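Long-range contacts in galactan 1,3-beta-galactosidase (Phanerochaete chrysosporium, PDB 7BYS), which probably removes galactose units from the ends of beta-1,3-galactan chains, joining a family 43 glycoside hydrolase domain to a calcium-bearing carbohydrate-binding module: residues A[306-310]-A[343-347]; A[368-372]-A[408-414]; A[285-289]-A[354-358]. All blocks are in the same frame, centred on the assembly; numbering follows the deposited sequence. Where two conformers were deposited one is given.

Interaction 1: residues A[306-310]-A[343-347]; sequences SYEAE and INNVQ. With CA (calcium ion), chain F.
Y307 reaches from the edge strand 305-308 of one sheet to I343, V346 and Q347 on strand 339-349 of the other, closing one flank of the beta-sandwich that forms the carbohydrate-binding module. The two short strands run nearly antiparallel but 8.5 Å apart at closest approach, too far for backbone-to-backbone pairing, so side chains bridge the gap. The tight part lies around the ring. CG2 of I343 meets the root of the side chain, 3.8 Å from Y307 CB, while CG2 of V346 stands over the centre of one ring face, 4.3 Å above its plane. The other methyl of V346, CG1, lies 4.0 Å from Y307 CE1. CD1 of I343 reaches CA of A309 more loosely. With CG anti to its carbonyl carbon (chi1 -59°), Y307 sends its ring across to the far strand, where the hydroxyl accepts a hydrogen bond from the backbone N of Q347 (N to OH 3.1 Å, angle at the hydrogen 150°). Here the contact turns to solvent: a water near the ring plane bonds Y307 OH and donates to Q347 O, and the side chains of N345 and Q347 are exposed. A phenylalanine at Y307 would probably still cover V346 but leave the N-H of Q347 and this water without their hydroxyl partner. At A309 the strand gives way to a 3-10 turn, and E308 and E310 on either side of A309 bind the calcium ion; backbone oxygens of S327, K330 and D422 also bind it. E308 gives one oxygen, OE1 at 2.3 Å from the calcium, whereas E310 grips it with both, OE1 at 2.5 Å and OE2 at 2.6 Å.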
loop_
_atom_site.group_PDB
_atom_site.type_symbol
_atom_site.label_atom_id
_atom_site.label_comp_id
_atom_site.label_asym_id
_atom_site.label_seq_id
_atom_site.Cartn_x
_atom_site.Cartn_y
_atom_site.Cartn_z
ATOM N N SER A 306 -6.353 13.977 -20.154
ATOM C CA SER A 306 -5.669 14.907 -19.264
ATOM C C SER A 306 -6.090 16.340 -19.550
ATOM O O SER A 306 -6.211 16.743 -20.710
ATOM C CB SER A 306 -4.155 14.808 -19.452
ATOM O OG SER A 306 -3.625 13.625 -18.879
ATOM N N TYR A 307 -6.264 17.118 -18.483
ATOM C CA TYR A 307 -6.567 18.545 -18.566
ATOM C C TYR A 307 -5.617 19.276 -17.630
ATOM O O TYR A 307 -5.607 19.000 -16.426
ATOM C CB TYR A 307 -8.007 18.826 -18.132
ATOM C CG TYR A 307 -9.061 18.115 -18.955
ATOM C CD1 TYR A 307 -9.438 16.810 -18.662
ATOM C CD2 TYR A 307 -9.690 18.754 -20.024
ATOM C CE1 TYR A 307 -10.406 16.157 -19.410
ATOM C CE2 TYR A 307 -10.658 18.107 -20.775
ATOM C CZ TYR A 307 -11.007 16.809 -20.466
ATOM O OH TYR A 307 -11.971 16.159 -21.216
ATOM N N GLU A 308 -4.855 20.226 -18.162
ATOM C CA GLU A 308 -3.935 21.000 -17.339
ATOM C C GLU A 308 -4.694 22.054 -16.547
ATOM O O GLU A 308 -5.540 22.763 -17.098
ATOM C CB GLU A 308 -2.888 21.685 -18.216
ATOM C CG GLU A 308 -1.985 20.727 -18.986
ATOM C CD GLU A 308 -1.066 19.903 -18.104
ATOM O OE1 GLU A 308 -0.777 20.306 -16.957
ATOM O OE2 GLU A 308 -0.625 18.836 -18.564
ATOM N N ALA A 309 -4.389 22.162 -15.251
ATOM C CA ALA A 309 -5.053 23.163 -14.424
ATOM C C ALA A 309 -4.802 24.572 -14.948
ATOM O O ALA A 309 -5.697 25.429 -14.905
ATOM C CB ALA A 309 -4.580 23.039 -12.978
ATOM N N GLU A 310 -3.598 24.826 -15.467
ATOM C CA GLU A 310 -3.236 26.163 -15.912
ATOM C C GLU A 310 -3.987 26.581 -17.167
ATOM O O GLU A 310 -3.993 27.771 -17.493
ATOM C CB GLU A 310 -1.715 26.270 -16.094
ATOM C CG GLU A 310 -1.124 25.320 -17.127
ATOM C CD GLU A 310 -0.707 23.975 -16.546
ATOM O OE1 GLU A 310 -1.234 23.570 -15.480
ATOM O OE2 GLU A 310 0.180 23.347 -17.158
ATOM N N ILE A 343 -12.032 23.875 -14.567
ATOM C CA ILE A 343 -11.673 23.198 -15.801
ATOM C C ILE A 343 -12.954 22.969 -16.583
ATOM O O ILE A 343 -13.878 22.304 -16.103
ATOM C CB ILE A 343 -10.925 21.888 -15.518
ATOM C CG1 ILE A 343 -9.610 22.222 -14.796
ATOM C CG2 ILE A 343 -10.652 21.142 -16.814
ATOM C CD1 ILE A 343 -8.745 21.033 -14.494
ATOM N N ASN A 344 -13.025 23.565 -17.762
ATOM C CA ASN A 344 -14.210 23.510 -18.595
ATOM C C ASN A 344 -14.000 22.526 -19.737
ATOM O O ASN A 344 -12.886 22.067 -20.007
ATOM C CB ASN A 344 -14.531 24.905 -19.144
ATOM C CG ASN A 344 -15.114 25.818 -18.088
ATOM O OD1 ASN A 344 -16.188 25.560 -17.554
ATOM N ND2 ASN A 344 -14.404 26.902 -17.780
ATOM N N ASN A 345 -15.108 22.203 -20.405
ATOM C CA ASN A 345 -15.101 21.305 -21.559
ATOM C C ASN A 345 -14.483 19.951 -21.221
ATOM O O ASN A 345 -13.718 19.380 -22.003
ATOM C CB ASN A 345 -14.449 21.952 -22.779
ATOM C CG ASN A 345 -15.214 23.166 -23.249
ATOM O OD1 ASN A 345 -16.426 23.103 -23.447
ATOM N ND2 ASN A 345 -14.524 24.287 -23.382
ATOM N N VAL A 346 -14.799 19.452 -20.032
ATOM C CA VAL A 346 -14.460 18.084 -19.664
ATOM C C VAL A 346 -15.485 17.170 -20.330
ATOM O O VAL A 346 -16.640 17.100 -19.903
ATOM C CB VAL A 346 -14.448 17.907 -18.144
ATOM C CG1 VAL A 346 -14.086 16.469 -17.775
ATOM C CG2 VAL A 346 -13.462 18.883 -17.519
ATOM N N GLN A 347 -15.057 16.475 -21.384
ATOM C CA GLN A 347 -15.953 15.631 -22.161
ATOM C C GLN A 347 -16.299 14.364 -21.389
ATOM O O GLN A 347 -15.456 13.790 -20.693
ATOM C CB GLN A 347 -15.274 15.260 -23.483
ATOM C CG GLN A 347 -16.116 14.426 -24.453
ATOM C CD GLN A 347 -16.196 12.946 -24.079
ATOM O OE1 GLN A 347 -15.271 12.387 -23.481
ATOM N NE2 GLN A 347 -17.309 12.308 -24.432
HETATM CA CA CA F . 0.221 21.573 -15.309
HETATM O O HOH W 1 -12.892 13.789 -20.423
#

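Interaction 2: residues A[368-372]-A[408-414]; sequences NVTVS and ITFGSGQ. With NAG (2-acetamido-2-deoxy-beta-D-glucopyranose), chain E.
Strands 368-372 and 408-410 run antiparallel, with S372 and T409 a hydrogen-bonded pair joined by two backbone bonds and V371 and F410 the adjoining non-hydrogen-bonded pair. V371 points the same way as I408 and F410: its CG1 lies 3.6 Å from I408 CG2, and its CG2 3.7 Å from F410 CE1, while CG2 of V369 comes to the ring edge. Past F410 the chain leaves the strand and curls round T370. OG1 of T370, set between its backbone N and carbonyl carbon (chi1 61°), donates to S412 O at 2.7 Å, in the carbonyl plane and on a lone pair. The amide of Q414 then takes the place of a strand: OE1 accepts from T370 N at 2.9 Å, and NE2 donates to N368 O at 3.0 Å, almost straight at 173°, with N368 O in the amide plane of Q414 but NE2 above the carbonyl plane of N368. ND2 of N368 is bonded to C1 of an N-linked N-acetylglucosamine, and its OD1 is held by N416 ND2. Strand pairing continued by a side-chain amide thus binds a loop to the five-stranded sheet of this beta-sandwich module, whose V371, I408 and F410 face the interior between the sheets.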
loop_
_atom_site.group_PDB
_atom_site.type_symbol
_atom_site.label_atom_id
_atom_site.label_comp_id
_atom_site.label_asym_id
_atom_site.label_seq_id
_atom_site.Cartn_x
_atom_site.Cartn_y
_atom_site.Cartn_z
ATOM N N ASN A 368 -6.427 19.948 1.694
ATOM C CA ASN A 368 -7.552 19.366 0.974
ATOM C C ASN A 368 -8.051 20.386 -0.028
ATOM O O ASN A 368 -7.666 21.554 -0.000
ATOM C CB ASN A 368 -8.680 18.969 1.917
ATOM C CG ASN A 368 -8.796 19.915 3.027
ATOM O OD1 ASN A 368 -9.224 21.050 2.831
ATOM N ND2 ASN A 368 -8.380 19.491 4.213
ATOM N N VAL A 369 -8.913 19.921 -0.924
ATOM C CA VAL A 369 -9.444 20.757 -1.992
ATOM C C VAL A 369 -10.921 20.427 -2.162
ATOM O O VAL A 369 -11.314 19.257 -2.137
ATOM C CB VAL A 369 -8.638 20.596 -3.305
ATOM C CG1 VAL A 369 -8.789 19.188 -3.891
ATOM C CG2 VAL A 369 -9.041 21.688 -4.324
ATOM N N THR A 370 -11.744 21.463 -2.301
ATOM C CA THR A 370 -13.144 21.256 -2.646
ATOM C C THR A 370 -13.277 21.041 -4.150
ATOM O O THR A 370 -12.587 21.680 -4.952
ATOM C CB THR A 370 -13.982 22.476 -2.253
ATOM O OG1 THR A 370 -13.503 23.619 -2.966
ATOM C CG2 THR A 370 -13.916 22.729 -0.753
ATOM N N VAL A 371 -14.181 20.138 -4.530
ATOM C CA VAL A 371 -14.416 19.778 -5.924
ATOM C C VAL A 371 -15.920 19.833 -6.175
ATOM O O VAL A 371 -16.697 19.155 -5.488
ATOM C CB VAL A 371 -13.862 18.381 -6.267
ATOM C CG1 VAL A 371 -14.071 18.070 -7.737
ATOM C CG2 VAL A 371 -12.376 18.275 -5.910
ATOM N N SER A 372 -16.328 20.632 -7.158
ATOM C CA SER A 372 -17.731 20.808 -7.506
ATOM C C SER A 372 -17.887 20.577 -9.000
ATOM O O SER A 372 -17.149 21.157 -9.804
ATOM C CB SER A 372 -18.157 22.232 -7.155
ATOM O OG SER A 372 -19.351 22.596 -7.828
ATOM N N ILE A 408 -15.534 21.411 -13.865
ATOM C CA ILE A 408 -15.136 20.992 -12.525
ATOM C C ILE A 408 -14.410 22.158 -11.872
ATOM O O ILE A 408 -13.414 22.648 -12.414
ATOM C CB ILE A 408 -14.237 19.745 -12.540
ATOM C CG1 ILE A 408 -14.872 18.621 -13.369
ATOM C CG2 ILE A 408 -13.977 19.278 -11.119
ATOM C CD1 ILE A 408 -13.927 17.441 -13.623
ATOM N N THR A 409 -14.907 22.608 -10.722
ATOM C CA THR A 409 -14.364 23.776 -10.037
ATOM C C THR A 409 -13.643 23.329 -8.771
ATOM O O THR A 409 -14.195 22.560 -7.975
ATOM C CB THR A 409 -15.474 24.773 -9.695
ATOM O OG1 THR A 409 -16.019 25.307 -10.906
ATOM C CG2 THR A 409 -14.918 25.923 -8.886
ATOM N N PHE A 410 -12.426 23.834 -8.580
ATOM C CA PHE A 410 -11.570 23.489 -7.450
ATOM C C PHE A 410 -11.328 24.714 -6.579
ATOM O O PHE A 410 -11.019 25.795 -7.092
ATOM C CB PHE A 410 -10.223 22.957 -7.948
ATOM C CG PHE A 410 -10.342 21.720 -8.775
ATOM C CD1 PHE A 410 -10.309 20.472 -8.167
ATOM C CD2 PHE A 410 -10.477 21.794 -10.155
ATOM C CE1 PHE A 410 -10.424 19.313 -8.924
ATOM C CE2 PHE A 410 -10.592 20.642 -10.909
ATOM C CZ PHE A 410 -10.565 19.399 -10.292
ATOM N N GLY A 411 -11.473 24.533 -5.267
ATOM C CA GLY A 411 -11.070 25.524 -4.296
ATOM C C GLY A 411 -12.142 26.492 -3.851
ATOM O O GLY A 411 -11.844 27.367 -3.033
ATOM N N SER A 412 -13.367 26.375 -4.360
ATOM C CA SER A 412 -14.433 27.251 -3.897
ATOM C C SER A 412 -14.806 26.924 -2.459
ATOM O O SER A 412 -14.752 25.771 -2.025
ATOM C CB SER A 412 -15.655 27.134 -4.808
ATOM O OG SER A 412 -16.276 25.867 -4.701
ATOM N N GLY A 413 -15.163 27.968 -1.713
ATOM C CA GLY A 413 -15.750 27.795 -0.398
ATOM C C GLY A 413 -14.882 27.093 0.618
ATOM O O GLY A 413 -15.402 26.345 1.451
ATOM N N GLN A 414 -13.572 27.295 0.570
ATOM C CA GLN A 414 -12.700 26.793 1.623
ATOM C C GLN A 414 -11.822 27.925 2.129
ATOM O O GLN A 414 -11.255 28.687 1.337
ATOM C CB GLN A 414 -11.878 25.570 1.184
ATOM C CG GLN A 414 -10.941 25.807 0.029
ATOM C CD GLN A 414 -10.194 24.535 -0.388
ATOM O OE1 GLN A 414 -10.481 23.944 -1.431
ATOM N NE2 GLN A 414 -9.233 24.113 0.435
HETATM C C1 NAG E . -8.363 20.353 5.356
HETATM C C2 NAG E . -8.670 19.649 6.670
HETATM C C3 NAG E . -8.416 20.538 7.836
HETATM C C4 NAG E . -7.021 21.096 7.827
HETATM C C5 NAG E . -6.722 21.820 6.518
HETATM C C6 NAG E . -5.278 22.223 6.499
HETATM C C7 NAG E . -10.460 17.817 6.732
HETATM C C8 NAG E . -11.929 17.379 6.703
HETATM N N2 NAG E . -10.109 19.232 6.640
HETATM O O3 NAG E . -8.609 19.764 9.052
HETATM O O4 NAG E . -6.853 22.034 8.894
HETATM O O5 NAG E . -6.980 20.947 5.367
HETATM O O6 NAG E . -5.024 22.959 5.330
HETATM O O7 NAG E . -9.604 17.002 6.831
HETATM O O HOH W 2 -18.430 23.343 -11.173
#

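Interaction 3: residues A[285-289]-A[354-358]; sequences VHADV and WVALY
OD2 of D288 is held by two tyrosine hydroxyls, that of Y358 across this contact at 2.6 Å and that of the C-terminal Y427. The contact ties the loop between strands 283-284 and 290-293, leading out of the last blade of the five-bladed beta-propeller, to strand 352-360 of the beta-sandwich module. Y358 OH donates to OD2 on the syn side, 15° out of the carboxylate plane, and the carboxylate stands steeply against the ring, the two planes 73° apart. Because Y358 CG is anti to its carbonyl carbon (chi1 -76°), the phenol projects across from its strand toward the loop, where its hydroxyl meets the carboxylate coming from the opposite direction. With S394 OG bonded to OD1, both carboxylate oxygens of this buried aspartate have partners, which probably steadies its charge. The methyl of A356 packs against the same group, CB 3.3 Å from D288 OD2. H286, whose ring stacks on W239 of the propeller, brings its imidazole edge up to the same phenol, CE1 being 3.5 Å from Y358 OH. At the other end the polar contact gives way to an apolar one, and the side chains of V289 and W354 pass at a slant, with CG2 of V289 3.9 Å from W354 CB.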
loop_
_atom_site.group_PDB
_atom_site.type_symbol
_atom_site.label_atom_id
_atom_site.label_comp_id
_atom_site.label_asym_id
_atom_site.label_seq_id
_atom_site.Cartn_x
_atom_site.Cartn_y
_atom_site.Cartn_z
ATOM N N VAL A 285 4.324 0.529 -12.131
ATOM C CA VAL A 285 3.595 1.226 -13.183
ATOM C C VAL A 285 2.609 2.149 -12.479
ATOM O O VAL A 285 1.680 1.683 -11.814
ATOM C CB VAL A 285 2.852 0.230 -14.075
ATOM C CG1 VAL A 285 2.066 0.961 -15.174
ATOM C CG2 VAL A 285 3.828 -0.778 -14.668
ATOM N N HIS A 286 2.822 3.456 -12.587
ATOM C CA HIS A 286 1.954 4.407 -11.895
ATOM C C HIS A 286 0.658 4.561 -12.678
ATOM O O HIS A 286 0.540 5.403 -13.576
ATOM C CB HIS A 286 2.644 5.748 -11.707
ATOM C CG HIS A 286 1.810 6.733 -10.960
ATOM N ND1 HIS A 286 1.253 7.843 -11.563
ATOM C CD2 HIS A 286 1.390 6.748 -9.674
ATOM C CE1 HIS A 286 0.556 8.519 -10.667
ATOM N NE2 HIS A 286 0.624 7.878 -9.514
ATOM N N ALA A 287 -0.325 3.744 -12.319
ATOM C CA ALA A 287 -1.618 3.678 -12.993
ATOM C C ALA A 287 -2.683 4.088 -11.991
ATOM O O ALA A 287 -2.980 3.335 -11.055
ATOM C CB ALA A 287 -1.900 2.260 -13.486
ATOM N N ASP A 288 -3.269 5.278 -12.188
ATOM C CA ASP A 288 -4.289 5.762 -11.263
ATOM C C ASP A 288 -5.482 4.821 -11.215
ATOM O O ASP A 288 -6.107 4.662 -10.161
ATOM C CB ASP A 288 -4.798 7.144 -11.696
ATOM C CG ASP A 288 -3.703 8.206 -11.744
ATOM O OD1 ASP A 288 -2.914 8.315 -10.784
ATOM O OD2 ASP A 288 -3.653 8.959 -12.740
ATOM N N VAL A 289 -5.796 4.184 -12.344
ATOM C CA VAL A 289 -6.918 3.265 -12.480
ATOM C C VAL A 289 -6.433 2.104 -13.336
ATOM O O VAL A 289 -5.996 2.307 -14.472
ATOM C CB VAL A 289 -8.117 3.952 -13.162
ATOM C CG1 VAL A 289 -9.282 2.990 -13.297
ATOM C CG2 VAL A 289 -8.551 5.199 -12.389
ATOM N N TRP A 354 -13.858 8.001 -12.443
ATOM C CA TRP A 354 -12.719 8.309 -11.593
ATOM C C TRP A 354 -11.908 9.432 -12.213
ATOM O O TRP A 354 -11.610 9.412 -13.409
ATOM C CB TRP A 354 -11.839 7.074 -11.445
ATOM C CG TRP A 354 -12.384 6.116 -10.461
ATOM C CD1 TRP A 354 -12.898 4.878 -10.722
ATOM C CD2 TRP A 354 -12.498 6.309 -9.046
ATOM N NE1 TRP A 354 -13.312 4.287 -9.562
ATOM C CE2 TRP A 354 -13.071 5.138 -8.515
ATOM C CE3 TRP A 354 -12.136 7.340 -8.173
ATOM C CZ2 TRP A 354 -13.313 4.979 -7.155
ATOM C CZ3 TRP A 354 -12.383 7.182 -6.819
ATOM C CH2 TRP A 354 -12.960 6.011 -6.324
ATOM N N VAL A 355 -11.540 10.409 -11.391
ATOM C CA VAL A 355 -10.711 11.526 -11.814
ATOM C C VAL A 355 -9.503 11.593 -10.887
ATOM O O VAL A 355 -9.656 11.637 -9.663
ATOM C CB VAL A 355 -11.506 12.847 -11.794
ATOM C CG1 VAL A 355 -10.645 13.997 -12.280
ATOM C CG2 VAL A 355 -12.784 12.722 -12.650
ATOM N N ALA A 356 -8.315 11.586 -11.467
ATOM C CA ALA A 356 -7.087 11.710 -10.697
ATOM C C ALA A 356 -6.673 13.174 -10.635
ATOM O O ALA A 356 -6.542 13.835 -11.668
ATOM C CB ALA A 356 -5.969 10.882 -11.329
ATOM N N LEU A 357 -6.458 13.669 -9.426
ATOM C CA LEU A 357 -6.016 15.041 -9.202
ATOM C C LEU A 357 -4.513 15.021 -8.942
ATOM O O LEU A 357 -4.063 14.442 -7.947
ATOM C CB LEU A 357 -6.759 15.667 -8.021
ATOM C CG LEU A 357 -8.277 15.488 -7.941
ATOM C CD1 LEU A 357 -8.828 16.207 -6.709
ATOM C CD2 LEU A 357 -8.950 15.969 -9.207
ATOM N N TYR A 358 -3.745 15.626 -9.849
ATOM C CA TYR A 358 -2.293 15.721 -9.714
ATOM C C TYR A 358 -1.956 17.055 -9.062
ATOM O O TYR A 358 -2.311 18.119 -9.584
ATOM C CB TYR A 358 -1.617 15.599 -11.077
ATOM C CG TYR A 358 -1.589 14.188 -11.601
ATOM C CD1 TYR A 358 -2.752 13.552 -12.036
ATOM C CD2 TYR A 358 -0.391 13.489 -11.662
ATOM C CE1 TYR A 358 -2.716 12.234 -12.494
ATOM C CE2 TYR A 358 -0.348 12.186 -12.125
ATOM C CZ TYR A 358 -1.511 11.573 -12.527
ATOM O OH TYR A 358 -1.435 10.273 -12.983
#

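Interactions 1 and 2 both belong to the carbohydrate-binding sandwich and share its five-stranded sheet, where strands 339-349 and 405-410 are neighbours: I343 N lies 2.8 Å from I408 O, a probable hydrogen bond, and I343 packs on F410. Interactions 1 and 3 both reach the four-stranded sheet, through strands 305-308 and 352-360. Interaction 2 is the most buried and pairs strands through backbone bonds, whereas interaction 1 spans the two sheets at a partly solvated edge by a tyrosine next in sequence to a calcium ligand. Interaction 3 joins the module to the propeller through a buried carboxylate. Inside the sandwich its L357, facing away from the propeller loop, packs on F410, V369 and V371.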